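Local coordinates for type II secretion chaperone CpaB (Acinetobacter nosocomialis M2, PDB 6O38), which acts as a type II secretion chaperone, binding the secreted metalloprotease CpaA in a chaperone-substrate complex, at the interface of chains B and A. Coordinates in Å, arbitrary orientation; residue numbers count along the deposited sequence, not the author numbering. Chains: chain A, Type II secretion chaperone CpaB; chain B, Acinetobacter secreted protease CpaA.

The interface of chains B and A. Residues chain B 400, 404, 493; chain A 140-142, 144, 151, 164.
The ring of B:Phe493 reaches tip first onto a strand face of the chaperone and settles between A:Ile140, A:Ser151 and A:Gln142. This is a chaperone-substrate interface: CpaB presents its neighbouring strands 138-145 and 148-155 to the catalytic part of CpaA, a metalloprotease with the zinc-binding HExxHxxGxxH motif. B:Phe493 sits in the short 3-10 turn directly ahead of helix 496-504, which supplies the zinc ligands B:His498 and B:His502, and just beyond B:Cys491 of the disulfide with B:Cys470. The contact therefore lies close in sequence to the active-site helix.

With CG set between the backbone N and the carbonyl carbon (chi1 63°), the ring is directed at the strands. Its two faces meet different partners. The CG2 methyl of A:Ile140 leans on one face near the rim, 3.7 Å from CE1 of B:Phe493, while A:Ser151 comes to the tip from the other face with its CB, 3.5 Å from CZ of B:Phe493. The extended chain of A:Gln142 passes beyond the CZ/CE2 end on the A:Ile140 face, its CG 4.1 Å from CZ of B:Phe493. Its amide is 22° from parallel to the ring and displaced outward past CE2.

Helix 391-411 brings two further side chains. B:Glu400 holds CG anti to its carbonyl carbon, 3.7 Å from CG2 of A:Ile140, and the two side chains slide past each other in opposite directions; the same methyl touches both the glutamate chain and the ring. The bend at chi2 then turns the carboxylate towards A:Gln142, the two planes 70° apart. OE1 of B:Glu400 ends 2.6 Å from NE2 of A:Gln142, but well above the amide plane and off the N-H directions, so the modelled pair is not a hydrogen bond; at 2.60 Å resolution so short an approach carries no weight. One turn along, B:Leu404 divides its methyls: CD1 sits just past the CZ end of the A:Phe144 ring, displaced to one face and 3.7 Å from CZ, the side chains crossing at an angle, and CD2 passes alongside the selenomethionine A:Met164, 3.7 Å from SE.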
loop_
_atom_site.group_PDB
_atom_site.type_symbol
_atom_site.label_atom_id
_atom_site.label_comp_id
_atom_site.label_asym_id
_atom_site.label_seq_id
_atom_site.Cartn_x
_atom_site.Cartn_y
_atom_site.Cartn_z
ATOM N N GLU B 400 4.123 -10.877 12.572
ATOM C CA GLU B 400 3.597 -10.071 11.475
ATOM C C GLU B 400 3.013 -8.758 11.982
ATOM O O GLU B 400 3.062 -7.744 11.277
ATOM C CB GLU B 400 2.544 -10.860 10.697
ATOM C CG GLU B 400 3.084 -12.101 10.001
ATOM C CD GLU B 400 4.281 -11.808 9.111
ATOM O OE1 GLU B 400 4.297 -10.744 8.457
ATOM O OE2 GLU B 400 5.206 -12.645 9.068
ATOM N N LEU B 404 4.477 -5.157 10.669
ATOM C CA LEU B 404 3.589 -4.135 10.125
ATOM C C LEU B 404 3.717 -2.827 10.895
ATOM O O LEU B 404 3.643 -1.742 10.304
ATOM C CB LEU B 404 2.144 -4.631 10.139
ATOM C CG LEU B 404 1.107 -3.671 9.553
ATOM C CD1 LEU B 404 1.347 -3.472 8.067
ATOM C CD2 LEU B 404 -0.299 -4.183 9.808
ATOM N N PHE B 493 -3.899 -9.164 12.857
ATOM C CA PHE B 493 -2.569 -8.738 13.275
ATOM C C PHE B 493 -2.304 -7.263 12.998
ATOM O O PHE B 493 -1.282 -6.742 13.457
ATOM C CB PHE B 493 -1.496 -9.597 12.601
ATOM C CG PHE B 493 -1.475 -9.486 11.102
ATOM C CD1 PHE B 493 -2.247 -10.330 10.322
ATOM C CD2 PHE B 493 -0.675 -8.545 10.473
ATOM C CE1 PHE B 493 -2.227 -10.235 8.944
ATOM C CE2 PHE B 493 -0.652 -8.443 9.095
ATOM C CZ PHE B 493 -1.427 -9.290 8.330
ATOM N N ILE A 140 -0.044 -16.266 6.499
ATOM C CA ILE A 140 -0.404 -14.857 6.601
ATOM C C ILE A 140 0.122 -14.137 5.368
ATOM O O ILE A 140 1.283 -14.321 4.984
ATOM C CB ILE A 140 0.152 -14.222 7.888
ATOM C CG1 ILE A 140 -0.687 -14.645 9.096
ATOM C CG2 ILE A 140 0.192 -12.705 7.771
ATOM C CD1 ILE A 140 -0.254 -14.006 10.395
HETATM N N MSE A 141 -0.730 -13.325 4.748
HETATM C CA MSE A 141 -0.332 -12.554 3.576
HETATM C C MSE A 141 -0.493 -11.057 3.796
HETATM O O MSE A 141 -1.502 -10.602 4.331
HETATM C CB MSE A 141 -1.145 -12.971 2.352
HETATM C CG MSE A 141 -1.004 -14.426 1.980
HETATM SE SE MSE A 141 -1.891 -14.817 0.296
HETATM C CE MSE A 141 -1.786 -16.754 0.384
ATOM N N GLN A 142 0.512 -10.295 3.373
ATOM C CA GLN A 142 0.471 -8.838 3.399
ATOM C C GLN A 142 0.555 -8.347 1.961
ATOM O O GLN A 142 1.591 -8.504 1.309
ATOM C CB GLN A 142 1.614 -8.266 4.236
ATOM C CG GLN A 142 1.626 -8.723 5.682
ATOM C CD GLN A 142 2.780 -8.128 6.463
ATOM O OE1 GLN A 142 3.467 -7.224 5.987
ATOM N NE2 GLN A 142 3.004 -8.635 7.670
ATOM N N PHE A 144 0.377 -5.079 -0.262
ATOM C CA PHE A 144 0.491 -3.626 -0.173
ATOM C C PHE A 144 0.477 -3.041 -1.580
ATOM O O PHE A 144 1.453 -3.176 -2.326
ATOM C CB PHE A 144 1.762 -3.229 0.576
ATOM C CG PHE A 144 1.824 -3.752 1.982
ATOM C CD1 PHE A 144 0.760 -3.573 2.850
ATOM C CD2 PHE A 144 2.946 -4.428 2.434
ATOM C CE1 PHE A 144 0.816 -4.055 4.145
ATOM C CE2 PHE A 144 3.005 -4.914 3.728
ATOM C CZ PHE A 144 1.939 -4.726 4.583
ATOM N N SER A 151 -4.877 -7.910 4.186
ATOM C CA SER A 151 -4.300 -8.984 4.977
ATOM C C SER A 151 -5.113 -10.257 4.788
ATOM O O SER A 151 -6.345 -10.212 4.708
ATOM C CB SER A 151 -4.260 -8.609 6.460
ATOM O OG SER A 151 -5.564 -8.356 6.957
HETATM N N MSE A 164 -7.505 -3.566 6.083
HETATM C CA MSE A 164 -6.877 -3.470 7.397
HETATM C C MSE A 164 -7.704 -2.662 8.395
HETATM O O MSE A 164 -7.433 -2.687 9.596
HETATM C CB MSE A 164 -5.475 -2.873 7.263
HETATM C CG MSE A 164 -4.572 -3.679 6.345
HETATM SE SE MSE A 164 -2.770 -3.919 7.041
HETATM C CE MSE A 164 -2.126 -5.235 5.752
#